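Long-range contacts in glycosyltransferase Gtf1 (Streptococcus pneumoniae, PDB 4PQG), which belongs to the GT-B class of glycosyltransferases and carries an extended antiparallel beta-sheet domain in addition to its two Rossmann-like domains: residues A[28-33]-A[63-68]; A[310-315]-A[498-503]; A[317-322]-A[491-496]. One frame throughout, in Å; residues are numbered along the deposited sequence.

Contact 1 comes first along the chain, closing a short loop in the N-terminal Rossmann-like domain: helix 24-38 meets the 63-68 turn, with strand 42-47 and helix 56-63 in the loop between them. It is complete long before contact 2 opens at 310-315, just past strand 308-310, the last strand of the same parallel sheet. Contact 2 closes on helix 494-508, so its loop takes in the second Rossmann-like domain. Contact 3 nests inside it, joining 317-322 to the start of that same helix. The C-terminal helix is thereby tied back to the linker leading out of the N-terminal domain. Contacts 1 and 2 also touch, with A28 against V313 and R32 against W501.

Contact 1 of 3, residues A[28-33]-A[63-68]; sequences AQAYRA and IGFDDN
The phenyl ring of F65 lies against the backbone and small side chains of helix 24-38, meeting A30 N and Q29 O obliquely, and apolar packing accounts for most of the contact. Its tip, CZ, meets Q29 CB at 3.7 Å, the methylene lying in the ring plane at the edge. A33 CB approaches the flank obliquely, 3.6 Å from F65 CD1. The first torsion of F65 (chi1 -69°) sets CG beside its own backbone N, and the ring reaches the helix from there. F45 and F47 of strand 42-47 pack on this cluster, while the amide of Q29 turns elsewhere, to D227 and N15.

A second group of contacts centres on A30, whose CB rests 3.5 Å from the carbonyl O of I63 and 4.1 Å from I63 CG1.

The polar link is indirect: one water donates to A30 O at 3.0 Å and to G64 O at 3.1 Å, and no direct hydrogen bond joins the segments. G64 has a positive phi (103°) and closes helix 56-63 in a Schellman motif, which turns the chain so that F65 follows at the interface. Two consecutive beta-alpha-beta crossovers of the N-terminal Rossmann-like domain thus meet here, on the layer of helices beside its parallel sheet.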
ATOM      1  N   ALA A  28       4.624   4.506  -1.307  1.00 18.16           N
ATOM      2  CA  ALA A  28       5.770   5.218  -0.735  1.00 19.15           C
ATOM      3  C   ALA A  28       6.996   4.311  -0.628  1.00 19.66           C
ATOM      4  O   ALA A  28       8.134   4.747  -0.871  1.00 21.30           O
ATOM      5  CB  ALA A  28       5.434   5.784   0.637  1.00 17.87           C
ATOM      6  N   GLN A  29       6.770   3.064  -0.229  1.00 18.76           N
ATOM      7  CA  GLN A  29       7.853   2.089  -0.154  1.00 18.52           C
ATOM      8  C   GLN A  29       8.416   1.822  -1.546  1.00 18.10           C
ATOM      9  O   GLN A  29       9.630   1.686  -1.718  1.00 19.02           O
ATOM     10  CB  GLN A  29       7.371   0.774   0.451  1.00 18.03           C
ATOM     11  CG  GLN A  29       7.138   0.772   1.951  1.00 18.54           C
ATOM     12  CD  GLN A  29       7.158  -0.647   2.511  1.00 19.53           C
ATOM     13  OE1 GLN A  29       6.506  -1.545   1.974  1.00 20.14           O
ATOM     14  NE2 GLN A  29       7.947  -0.861   3.559  1.00 20.25           N
ATOM     15  N   ALA A  30       7.532   1.733  -2.534  1.00 18.37           N
ATOM     16  CA  ALA A  30       7.951   1.535  -3.905  1.00 18.43           C
ATOM     17  C   ALA A  30       8.735   2.752  -4.406  1.00 19.82           C
ATOM     18  O   ALA A  30       9.764   2.588  -5.067  1.00 19.69           O
ATOM     19  CB  ALA A  30       6.768   1.235  -4.807  1.00 18.32           C
ATOM     20  N   TYR A  31       8.274   3.964  -4.086  1.00 20.23           N
ATOM     21  CA  TYR A  31       9.076   5.149  -4.411  1.00 21.58           C
ATOM     22  C   TYR A  31      10.479   5.040  -3.795  1.00 22.82           C
ATOM     23  O   TYR A  31      11.476   5.222  -4.494  1.00 25.62           O
ATOM     24  CB  TYR A  31       8.397   6.440  -3.959  1.00 21.54           C
ATOM     25  CG  TYR A  31       7.393   7.001  -4.952  1.00 22.01           C
ATOM     26  CD1 TYR A  31       7.818   7.705  -6.090  1.00 22.48           C
ATOM     27  CD2 TYR A  31       6.022   6.852  -4.743  1.00 21.96           C
ATOM     28  CE1 TYR A  31       6.897   8.246  -6.987  1.00 22.99           C
ATOM     29  CE2 TYR A  31       5.092   7.367  -5.640  1.00 22.06           C
ATOM     30  CZ  TYR A  31       5.533   8.064  -6.764  1.00 23.00           C
ATOM     31  OH  TYR A  31       4.605   8.588  -7.649  1.00 21.41           O
ATOM     32  N   ARG A  32      10.546   4.733  -2.498  1.00 22.65           N
ATOM     33  CA  ARG A  32      11.813   4.602  -1.759  1.00 23.40           C
ATOM     34  C   ARG A  32      12.747   3.564  -2.391  1.00 25.26           C
ATOM     35  O   ARG A  32      13.965   3.786  -2.489  1.00 25.53           O
ATOM     36  CB  ARG A  32      11.549   4.245  -0.298  1.00 23.45           C
ATOM     37  CG  ARG A  32      12.716   4.517   0.652  1.00 23.86           C
ATOM     38  CD  ARG A  32      12.424   4.020   2.055  1.00 24.04           C
ATOM     39  NE  ARG A  32      11.176   4.591   2.565  1.00 23.57           N
ATOM     40  CZ  ARG A  32      10.307   3.936   3.330  1.00 23.06           C
ATOM     41  NH1 ARG A  32       9.194   4.535   3.716  1.00 22.06           N
ATOM     42  NH2 ARG A  32      10.535   2.676   3.687  1.00 22.67           N
ATOM     43  N   ALA A  33      12.172   2.445  -2.828  1.00 24.97           N
ATOM     44  CA  ALA A  33      12.927   1.412  -3.524  1.00 25.78           C
ATOM     45  C   ALA A  33      13.559   1.938  -4.804  1.00 26.63           C
ATOM     46  O   ALA A  33      14.689   1.564  -5.135  1.00 26.86           O
ATOM     47  CB  ALA A  33      12.037   0.214  -3.832  1.00 26.78           C
ATOM     48  N   ILE A  63       3.921  -3.397  -8.283  1.00 23.37           N
ATOM     49  CA  ILE A  63       4.119  -2.072  -7.721  1.00 24.40           C
ATOM     50  C   ILE A  63       5.530  -1.565  -8.057  1.00 24.82           C
ATOM     51  O   ILE A  63       5.872  -0.406  -7.819  1.00 24.73           O
ATOM     52  CB  ILE A  63       3.833  -2.109  -6.192  1.00 25.07           C
ATOM     53  CG1 ILE A  63       3.351  -0.770  -5.665  1.00 24.92           C
ATOM     54  CG2 ILE A  63       5.024  -2.598  -5.395  1.00 25.32           C
ATOM     55  CD1 ILE A  63       2.973  -0.861  -4.198  1.00 24.38           C
ATOM     56  N   GLY A  64       6.341  -2.454  -8.626  1.00 25.58           N
ATOM     57  CA  GLY A  64       7.625  -2.076  -9.148  1.00 25.40           C
ATOM     58  C   GLY A  64       8.855  -2.425  -8.332  1.00 25.70           C
ATOM     59  O   GLY A  64       9.945  -1.990  -8.695  1.00 26.54           O
ATOM     60  N   PHE A  65       8.722  -3.198  -7.249  1.00 24.33           N
ATOM     61  CA  PHE A  65       9.924  -3.689  -6.540  1.00 23.12           C
ATOM     62  C   PHE A  65      10.653  -4.708  -7.438  1.00 23.49           C
ATOM     63  O   PHE A  65      10.009  -5.463  -8.167  1.00 23.53           O
ATOM     64  CB  PHE A  65       9.563  -4.399  -5.226  1.00 22.22           C
ATOM     65  CG  PHE A  65       9.031  -3.504  -4.152  1.00 21.77           C
ATOM     66  CD1 PHE A  65       9.855  -2.579  -3.498  1.00 21.03           C
ATOM     67  CD2 PHE A  65       7.714  -3.617  -3.748  1.00 21.64           C
ATOM     68  CE1 PHE A  65       9.352  -1.771  -2.488  1.00 21.33           C
ATOM     69  CE2 PHE A  65       7.202  -2.806  -2.739  1.00 21.96           C
ATOM     70  CZ  PHE A  65       8.019  -1.890  -2.103  1.00 21.73           C
ATOM     71  N   ASP A  66      11.988  -4.720  -7.405  1.00 24.84           N
ATOM     72  CA  ASP A  66      12.751  -5.824  -8.006  1.00 25.65           C
ATOM     73  C   ASP A  66      12.656  -7.011  -7.068  1.00 24.45           C
ATOM     74  O   ASP A  66      12.654  -6.816  -5.853  1.00 24.62           O
ATOM     75  CB  ASP A  66      14.231  -5.470  -8.134  1.00 27.51           C
ATOM     76  CG  ASP A  66      14.483  -4.329  -9.086  1.00 29.66           C
ATOM     77  OD1 ASP A  66      13.843  -4.252 -10.150  1.00 29.90           O
ATOM     78  OD2 ASP A  66      15.357  -3.516  -8.764  1.00 31.89           O
ATOM     79  N   ASP A  67      12.605  -8.226  -7.624  1.00 25.03           N
ATOM     80  CA  ASP A  67      12.531  -9.454  -6.821  1.00 25.68           C
ATOM     81  C   ASP A  67      13.614  -9.513  -5.740  1.00 25.61           C
ATOM     82  O   ASP A  67      13.355  -9.947  -4.623  1.00 25.00           O
ATOM     83  CB  ASP A  67      12.623 -10.707  -7.702  1.00 25.89           C
ATOM     84  CG  ASP A  67      11.421 -10.881  -8.612  1.00 27.01           C
ATOM     85  OD1 ASP A  67      10.456 -10.068  -8.556  1.00 25.86           O
ATOM     86  OD2 ASP A  67      11.446 -11.852  -9.392  1.00 27.90           O
ATOM     87  N   ASN A  68      14.825  -9.061  -6.058  1.00 25.53           N
ATOM     88  CA  ASN A  68      15.899  -9.129  -5.068  1.00 26.57           C
ATOM     89  C   ASN A  68      15.822  -8.030  -4.005  1.00 26.57           C
ATOM     90  O   ASN A  68      16.647  -7.982  -3.113  1.00 28.07           O
ATOM     91  CB  ASN A  68      17.279  -9.181  -5.738  1.00 29.11           C
ATOM     92  CG  ASN A  68      17.617  -7.905  -6.485  1.00 30.98           C
ATOM     93  OD1 ASN A  68      17.157  -6.806  -6.135  1.00 30.06           O
ATOM     94  ND2 ASN A  68      18.434  -8.040  -7.521  1.00 33.20           N
TER
HETATM   95  O   HOH W   1      10.419   0.659  -7.222  1.00 31.66           O

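Contact 2 of 3, residues A[310-315]-A[498-503]; sequences TIPVGS and LEKWKK. With NAG (2-acetamido-2-deoxy-beta-D-glucopyranose), chain D.
I311 and W501 face each other with the methyl CG2 of the isoleucine over one face of the indole. The methyl stands 3.3 Å above the ring plane, displaced toward the rim, and lies 3.8 Å from the centroid of the five-membered ring, 29° off its normal, a CH-pi contact. NE1 of W501 is the ring atom closest to I311 CG2, at 3.4 Å. The first torsion of I311 (chi1 -46°) puts CG1 beside the backbone N, which leaves CG2 anti to that N and directed at the indole, while CD1 reaches the far end of the six-membered ring, 4.2 Å from W501 CH2. The two side chains cross obliquely. F36 meets the tryptophan ring edge-to-face, and V35 and I284 also pack on it.

K500 lies more loosely across the same segment: its aliphatic CD comes 4.2 Å from P312 CD, and the residue is exposed. On the other side of the 310-315 segment, V313 turns away from the helix, its CG1 3.4 Å from O6 of the bound NAG.

Direct hydrogen bonds between the segments are absent. Instead a water in the indole plane accepts from W501 NE1 at 3.0 Å and donates to P312 O at 2.8 Å, so the N-H of a buried tryptophan is satisfied through solvent while dispersion and CH-pi attraction supply the direct hold.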
ATOM      1  N   THR A 310      12.727  15.671   7.591  1.00 23.95           N
ATOM      2  CA  THR A 310      11.720  15.785   6.554  1.00 23.46           C
ATOM      3  C   THR A 310      12.224  15.194   5.248  1.00 24.41           C
ATOM      4  O   THR A 310      13.157  15.705   4.647  1.00 23.38           O
ATOM      5  CB  THR A 310      11.293  17.243   6.334  1.00 24.14           C
ATOM      6  OG1 THR A 310      10.730  17.768   7.548  1.00 23.86           O
ATOM      7  CG2 THR A 310      10.275  17.341   5.198  1.00 23.10           C
ATOM      8  N   ILE A 311      11.609  14.093   4.817  1.00 23.19           N
ATOM      9  CA  ILE A 311      11.921  13.503   3.525  1.00 23.57           C
ATOM     10  C   ILE A 311      10.607  13.103   2.878  1.00 23.91           C
ATOM     11  O   ILE A 311       9.915  12.216   3.391  1.00 25.51           O
ATOM     12  CB  ILE A 311      12.834  12.263   3.629  1.00 23.71           C
ATOM     13  CG1 ILE A 311      14.016  12.504   4.577  1.00 24.08           C
ATOM     14  CG2 ILE A 311      13.307  11.838   2.246  1.00 23.14           C
ATOM     15  CD1 ILE A 311      14.728  11.227   4.970  1.00 25.63           C
ATOM     16  N   PRO A 312      10.241  13.775   1.774  1.00 24.74           N
ATOM     17  CA  PRO A 312       9.011  13.452   1.045  1.00 22.90           C
ATOM     18  C   PRO A 312       8.993  11.968   0.681  1.00 23.04           C
ATOM     19  O   PRO A 312      10.019  11.446   0.255  1.00 22.43           O
ATOM     20  CB  PRO A 312       9.134  14.291  -0.218  1.00 23.11           C
ATOM     21  CG  PRO A 312       9.911  15.489   0.218  1.00 24.00           C
ATOM     22  CD  PRO A 312      10.912  14.971   1.212  1.00 24.81           C
ATOM     23  N   VAL A 313       7.834  11.321   0.845  1.00 22.25           N
ATOM     24  CA  VAL A 313       7.650   9.903   0.538  1.00 22.37           C
ATOM     25  C   VAL A 313       7.598   9.648  -0.964  1.00 22.19           C
ATOM     26  O   VAL A 313       7.674   8.511  -1.416  1.00 23.30           O
ATOM     27  CB  VAL A 313       6.385   9.293   1.213  1.00 21.90           C
ATOM     28  CG1 VAL A 313       6.559   9.204   2.722  1.00 21.53           C
ATOM     29  CG2 VAL A 313       5.115  10.059   0.851  1.00 21.42           C
ATOM     30  N   GLY A 314       7.466  10.707  -1.745  1.00 22.07           N
ATOM     31  CA  GLY A 314       7.458  10.552  -3.196  1.00 21.04           C
ATOM     32  C   GLY A 314       8.266  11.649  -3.853  1.00 21.82           C
ATOM     33  O   GLY A 314       8.553  12.673  -3.239  1.00 21.01           O
ATOM     34  N   SER A 315       8.624  11.432  -5.114  1.00 23.15           N
ATOM     35  CA  SER A 315       9.262  12.471  -5.911  1.00 24.09           C
ATOM     36  C   SER A 315       8.893  12.203  -7.364  1.00 25.11           C
ATOM     37  O   SER A 315       8.415  11.117  -7.687  1.00 26.80           O
ATOM     38  CB  SER A 315      10.782  12.464  -5.692  1.00 24.12           C
ATOM     39  OG  SER A 315      11.339  11.197  -6.013  1.00 24.39           O
ATOM     40  N   LEU A 498      17.056  12.340  -4.047  1.00 38.34           N
ATOM     41  CA  LEU A 498      18.250  11.493  -3.994  1.00 40.21           C
ATOM     42  C   LEU A 498      19.298  12.063  -3.057  1.00 42.36           C
ATOM     43  O   LEU A 498      19.922  11.325  -2.288  1.00 41.71           O
ATOM     44  CB  LEU A 498      18.850  11.326  -5.392  1.00 39.35           C
ATOM     45  CG  LEU A 498      17.997  10.555  -6.400  1.00 40.84           C
ATOM     46  CD1 LEU A 498      18.488  10.754  -7.827  1.00 41.44           C
ATOM     47  CD2 LEU A 498      17.951   9.075  -6.048  1.00 40.17           C
ATOM     48  N   GLU A 499      19.479  13.381  -3.128  1.00 43.44           N
ATOM     49  CA  GLU A 499      20.422  14.087  -2.270  1.00 43.57           C
ATOM     50  C   GLU A 499      19.989  14.060  -0.818  1.00 40.63           C
ATOM     51  O   GLU A 499      20.830  13.993   0.078  1.00 40.86           O
ATOM     52  CB  GLU A 499      20.608  15.535  -2.742  1.00 45.98           C
ATOM     53  CG  GLU A 499      21.490  15.662  -3.975  1.00 49.62           C
ATOM     54  CD  GLU A 499      22.877  15.078  -3.751  1.00 52.95           C
ATOM     55  OE1 GLU A 499      23.513  15.410  -2.722  1.00 56.00           O
ATOM     56  OE2 GLU A 499      23.324  14.272  -4.595  1.00 55.10           O
ATOM     57  N   LYS A 500      18.680  14.117  -0.582  1.00 37.45           N
ATOM     58  CA  LYS A 500      18.173  14.048   0.786  1.00 37.45           C
ATOM     59  C   LYS A 500      18.449  12.665   1.369  1.00 37.60           C
ATOM     60  O   LYS A 500      18.876  12.544   2.517  1.00 38.80           O
ATOM     61  CB  LYS A 500      16.678  14.380   0.852  1.00 38.92           C
ATOM     62  CG  LYS A 500      16.342  15.778   0.355  1.00 41.87           C
ATOM     63  CD  LYS A 500      14.903  16.181   0.653  1.00 42.44           C
ATOM     64  CE  LYS A 500      14.498  17.414  -0.139  1.00 43.64           C
ATOM     65  NZ  LYS A 500      15.254  18.631   0.277  1.00 43.42           N
ATOM     66  N   TRP A 501      18.223  11.630   0.564  1.00 37.57           N
ATOM     67  CA  TRP A 501      18.460  10.248   0.999  1.00 37.77           C
ATOM     68  C   TRP A 501      19.934   9.973   1.149  1.00 39.63           C
ATOM     69  O   TRP A 501      20.379   9.516   2.209  1.00 40.09           O
ATOM     70  CB  TRP A 501      17.777   9.248   0.063  1.00 35.54           C
ATOM     71  CG  TRP A 501      16.297   9.079   0.371  1.00 34.14           C
ATOM     72  CD1 TRP A 501      15.213   9.505  -0.390  1.00 32.16           C
ATOM     73  CD2 TRP A 501      15.699   8.437   1.551  1.00 32.74           C
ATOM     74  NE1 TRP A 501      14.030   9.178   0.214  1.00 30.85           N
ATOM     75  CE2 TRP A 501      14.246   8.544   1.383  1.00 32.26           C
ATOM     76  CE3 TRP A 501      16.206   7.811   2.689  1.00 33.37           C
ATOM     77  CZ2 TRP A 501      13.355   8.027   2.319  1.00 32.44           C
ATOM     78  CZ3 TRP A 501      15.300   7.301   3.632  1.00 33.72           C
ATOM     79  CH2 TRP A 501      13.910   7.410   3.450  1.00 32.58           C
ATOM     80  N   LYS A 502      20.699  10.289   0.109  1.00 41.58           N
ATOM     81  CA  LYS A 502      22.159  10.218   0.151  1.00 45.00           C
ATOM     82  C   LYS A 502      22.694  10.866   1.426  1.00 46.79           C
ATOM     83  O   LYS A 502      23.441  10.232   2.169  1.00 52.19           O
ATOM     84  CB  LYS A 502      22.760  10.873  -1.097  1.00 46.21           C
ATOM     85  CG  LYS A 502      24.204  10.508  -1.401  1.00 48.17           C
ATOM     86  CD  LYS A 502      24.623  11.092  -2.745  1.00 51.23           C
ATOM     87  CE  LYS A 502      26.135  11.122  -2.917  1.00 53.24           C
ATOM     88  NZ  LYS A 502      26.712   9.766  -3.149  1.00 54.65           N
ATOM     89  N   LYS A 503      22.286  12.104   1.700  1.00 46.34           N
ATOM     90  CA  LYS A 503      22.715  12.813   2.912  1.00 48.45           C
ATOM     91  C   LYS A 503      22.376  12.046   4.198  1.00 48.56           C
ATOM     92  O   LYS A 503      23.216  11.922   5.094  1.00 48.68           O
ATOM     93  CB  LYS A 503      22.104  14.224   2.955  1.00 49.88           C
ATOM     94  CG  LYS A 503      22.522  15.093   4.136  1.00 50.22           C
ATOM     95  CD  LYS A 503      21.747  16.410   4.138  1.00 52.68           C
ATOM     96  CE  LYS A 503      22.282  17.404   5.164  1.00 52.53           C
ATOM     97  NZ  LYS A 503      22.012  17.011   6.579  1.00 49.53           N
TER
HETATM   98  C1  NAG D 602      -0.706   7.723   3.568  1.00 18.29           C
HETATM   99  C2  NAG D 602      -1.286   9.103   3.852  1.00 17.57           C
HETATM  100  C3  NAG D 602      -0.809   9.807   2.575  1.00 17.54           C
HETATM  101  C4  NAG D 602       0.693   9.600   2.323  1.00 17.47           C
HETATM  102  C5  NAG D 602       1.078   8.100   2.450  1.00 18.15           C
HETATM  103  C6  NAG D 602       2.536   7.779   2.140  1.00 18.04           C
HETATM  104  C7  NAG D 602      -3.448   9.903   4.641  1.00 17.81           C
HETATM  105  C8  NAG D 602      -4.936   9.752   4.498  1.00 17.06           C
HETATM  106  N2  NAG D 602      -2.729   9.103   3.871  1.00 17.26           N
HETATM  107  O1  NAG D 602      -1.419   6.555   3.859  1.00 17.75           O
HETATM  108  O3  NAG D 602      -1.160  11.180   2.558  1.00 18.05           O
HETATM  109  O4  NAG D 602       0.987  10.054   1.024  1.00 16.60           O
HETATM  110  O5  NAG D 602       0.691   7.706   3.768  1.00 18.70           O
HETATM  111  O6  NAG D 602       3.308   8.362   3.166  1.00 18.90           O
HETATM  112  O7  NAG D 602      -2.964  10.719   5.443  1.00 19.06           O
HETATM  113  O   HOH W   2      11.302   9.257  -0.972  1.00 32.86           O

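Contact 3 of 3, residues A[317-322]-A[491-496]; sequences DSLTDS and GFLTKE
T494 and D317 form the tight end of this contact, where the threonine hydroxyl OG1 donates to D317 OD1 at 2.6 Å. The oxygen receives it on its anti lone pair, away from OD2, and T494 CB follows at 3.5 Å from the same OD1. With OG1 beside its backbone N (chi1 -59°), T494 turns the hydroxyl to the aspartate; S315 OG is hydrogen-bonded to that hydroxyl too. T494 is buried, and I316, just before D317, shares backbone hydrogen bonds with F492 and T494, which keeps the chains close.

T494 opens helix 494-508, with L493 at the N-cap. L493 N donates to E496 OE2 at 3.2 Å, coming from above the carboxylate plane, which is half of a capping box: leucine has no side-chain acceptor to return the bond. Two carboxylates near this helix start probably suit its dipole.

Solvent enters beside this core. A water donates to D317 O at 2.9 Å and accepts from K495 N at 2.8 Å, linking the linker to the first turn. Further out the packing thins to L319 and L493, which cross at about a right angle and meet through their CD2 methyls, 4.0 Å apart. S318 is exposed there, while L319 also leans on Y486 and A489 of helix 478-489.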
ATOM      1  N   ASP A 317      10.078  11.920 -11.290  1.00 30.35           N
ATOM      2  CA  ASP A 317      11.297  11.731 -12.089  1.00 32.77           C
ATOM      3  C   ASP A 317      11.463  12.911 -13.047  1.00 33.96           C
ATOM      4  O   ASP A 317      12.488  13.584 -13.034  1.00 35.06           O
ATOM      5  CB  ASP A 317      11.280  10.399 -12.840  1.00 33.69           C
ATOM      6  CG  ASP A 317      11.547   9.207 -11.923  1.00 35.48           C
ATOM      7  OD1 ASP A 317      11.788   9.397 -10.707  1.00 35.10           O
ATOM      8  OD2 ASP A 317      11.507   8.071 -12.425  1.00 39.13           O
ATOM      9  N   SER A 318      10.434  13.160 -13.845  1.00 33.72           N
ATOM     10  CA  SER A 318      10.348  14.362 -14.647  1.00 34.26           C
ATOM     11  C   SER A 318       8.891  14.772 -14.740  1.00 35.07           C
ATOM     12  O   SER A 318       7.993  13.958 -14.499  1.00 33.68           O
ATOM     13  CB  SER A 318      10.910  14.123 -16.054  1.00 34.89           C
ATOM     14  OG  SER A 318      10.225  13.062 -16.696  1.00 35.15           O
ATOM     15  N   LEU A 319       8.657  16.032 -15.101  1.00 34.37           N
ATOM     16  CA  LEU A 319       7.312  16.497 -15.414  1.00 32.98           C
ATOM     17  C   LEU A 319       6.824  15.747 -16.631  1.00 33.02           C
ATOM     18  O   LEU A 319       7.616  15.399 -17.507  1.00 33.40           O
ATOM     19  CB  LEU A 319       7.308  18.003 -15.680  1.00 32.86           C
ATOM     20  CG  LEU A 319       7.951  18.910 -14.633  1.00 31.92           C
ATOM     21  CD1 LEU A 319       7.707  20.363 -15.011  1.00 33.60           C
ATOM     22  CD2 LEU A 319       7.421  18.629 -13.236  1.00 32.22           C
ATOM     23  N   THR A 320       5.526  15.480 -16.675  1.00 30.21           N
ATOM     24  CA  THR A 320       4.937  14.774 -17.792  1.00 30.03           C
ATOM     25  C   THR A 320       4.005  15.724 -18.529  1.00 30.39           C
ATOM     26  O   THR A 320       3.113  16.315 -17.922  1.00 28.11           O
ATOM     27  CB  THR A 320       4.141  13.552 -17.300  1.00 29.17           C
ATOM     28  OG1 THR A 320       4.991  12.721 -16.502  1.00 28.63           O
ATOM     29  CG2 THR A 320       3.564  12.748 -18.470  1.00 28.92           C
ATOM     30  N   ASP A 321       4.222  15.869 -19.835  1.00 31.46           N
ATOM     31  CA  ASP A 321       3.333  16.671 -20.681  1.00 34.19           C
ATOM     32  C   ASP A 321       2.252  15.783 -21.233  1.00 32.86           C
ATOM     33  O   ASP A 321       2.443  14.570 -21.354  1.00 34.23           O
ATOM     34  CB  ASP A 321       4.096  17.303 -21.855  1.00 36.47           C
ATOM     35  CG  ASP A 321       5.303  18.107 -21.404  1.00 37.95           C
ATOM     36  OD1 ASP A 321       5.171  18.967 -20.508  1.00 39.39           O
ATOM     37  OD2 ASP A 321       6.390  17.867 -21.948  1.00 40.08           O
ATOM     38  N   SER A 322       1.110  16.378 -21.567  1.00 30.98           N
ATOM     39  CA  SER A 322       0.053  15.630 -22.207  1.00 31.30           C
ATOM     40  C   SER A 322       0.599  15.129 -23.526  1.00 34.08           C
ATOM     41  O   SER A 322       1.257  15.885 -24.247  1.00 31.97           O
ATOM     42  CB  SER A 322      -1.148  16.513 -22.466  1.00 31.15           C
ATOM     43  OG  SER A 322      -2.245  15.704 -22.820  1.00 30.19           O
ATOM     44  N   GLY A 491       9.713  21.567  -7.505  1.00 26.66           N
ATOM     45  CA  GLY A 491      10.199  21.455  -6.142  1.00 26.59           C
ATOM     46  C   GLY A 491      10.152  20.032  -5.593  1.00 27.39           C
ATOM     47  O   GLY A 491      10.590  19.797  -4.472  1.00 28.05           O
ATOM     48  N   PHE A 492       9.625  19.086  -6.367  1.00 26.13           N
ATOM     49  CA  PHE A 492       9.448  17.703  -5.878  1.00 27.40           C
ATOM     50  C   PHE A 492      10.090  16.682  -6.812  1.00 28.61           C
ATOM     51  O   PHE A 492       9.652  15.527  -6.895  1.00 27.01           O
ATOM     52  CB  PHE A 492       7.947  17.392  -5.633  1.00 26.48           C
ATOM     53  CG  PHE A 492       7.356  18.208  -4.522  1.00 26.65           C
ATOM     54  CD1 PHE A 492       7.368  17.735  -3.215  1.00 26.59           C
ATOM     55  CD2 PHE A 492       6.853  19.488  -4.773  1.00 26.47           C
ATOM     56  CE1 PHE A 492       6.862  18.500  -2.181  1.00 26.72           C
ATOM     57  CE2 PHE A 492       6.343  20.261  -3.749  1.00 27.43           C
ATOM     58  CZ  PHE A 492       6.345  19.768  -2.448  1.00 28.21           C
ATOM     59  N   LEU A 493      11.134  17.112  -7.521  1.00 28.09           N
ATOM     60  CA  LEU A 493      11.772  16.240  -8.510  1.00 29.16           C
ATOM     61  C   LEU A 493      12.722  15.241  -7.850  1.00 27.50           C
ATOM     62  O   LEU A 493      13.313  15.544  -6.818  1.00 26.32           O
ATOM     63  CB  LEU A 493      12.488  17.052  -9.603  1.00 29.79           C
ATOM     64  CG  LEU A 493      11.637  17.921 -10.539  1.00 29.67           C
ATOM     65  CD1 LEU A 493      12.553  18.674 -11.510  1.00 31.05           C
ATOM     66  CD2 LEU A 493      10.594  17.108 -11.298  1.00 28.93           C
ATOM     67  N   THR A 494      12.845  14.062  -8.458  1.00 28.55           N
ATOM     68  CA  THR A 494      13.717  12.976  -7.966  1.00 31.23           C
ATOM     69  C   THR A 494      15.163  13.426  -7.682  1.00 32.22           C
ATOM     70  O   THR A 494      15.742  13.070  -6.646  1.00 31.33           O
ATOM     71  CB  THR A 494      13.711  11.770  -8.936  1.00 32.59           C
ATOM     72  OG1 THR A 494      12.368  11.279  -9.077  1.00 34.37           O
ATOM     73  CG2 THR A 494      14.602  10.637  -8.425  1.00 31.18           C
ATOM     74  N   LYS A 495      15.734  14.225  -8.579  1.00 34.62           N
ATOM     75  CA  LYS A 495      17.104  14.724  -8.373  1.00 36.48           C
ATOM     76  C   LYS A 495      17.327  15.297  -6.972  1.00 35.88           C
ATOM     77  O   LYS A 495      18.278  14.907  -6.296  1.00 36.48           O
ATOM     78  CB  LYS A 495      17.515  15.696  -9.480  1.00 41.68           C
ATOM     79  CG  LYS A 495      17.617  14.985 -10.822  1.00 47.18           C
ATOM     80  CD  LYS A 495      18.210  15.842 -11.930  1.00 50.78           C
ATOM     81  CE  LYS A 495      18.202  15.061 -13.236  1.00 51.11           C
ATOM     82  NZ  LYS A 495      18.482  15.931 -14.409  1.00 53.15           N
ATOM     83  N   GLU A 496      16.434  16.179  -6.519  1.00 35.85           N
ATOM     84  CA  GLU A 496      16.499  16.708  -5.147  1.00 37.25           C
ATOM     85  C   GLU A 496      16.400  15.607  -4.077  1.00 37.12           C
ATOM     86  O   GLU A 496      17.148  15.620  -3.089  1.00 36.46           O
ATOM     87  CB  GLU A 496      15.390  17.744  -4.886  1.00 40.40           C
ATOM     88  CG  GLU A 496      15.360  18.971  -5.790  1.00 44.35           C
ATOM     89  CD  GLU A 496      14.006  19.688  -5.763  1.00 46.00           C
ATOM     90  OE1 GLU A 496      13.773  20.514  -4.839  1.00 45.28           O
ATOM     91  OE2 GLU A 496      13.171  19.423  -6.666  1.00 40.80           O
TER
HETATM   92  O   HOH W   3      14.567  14.454 -11.155  1.00 29.24           O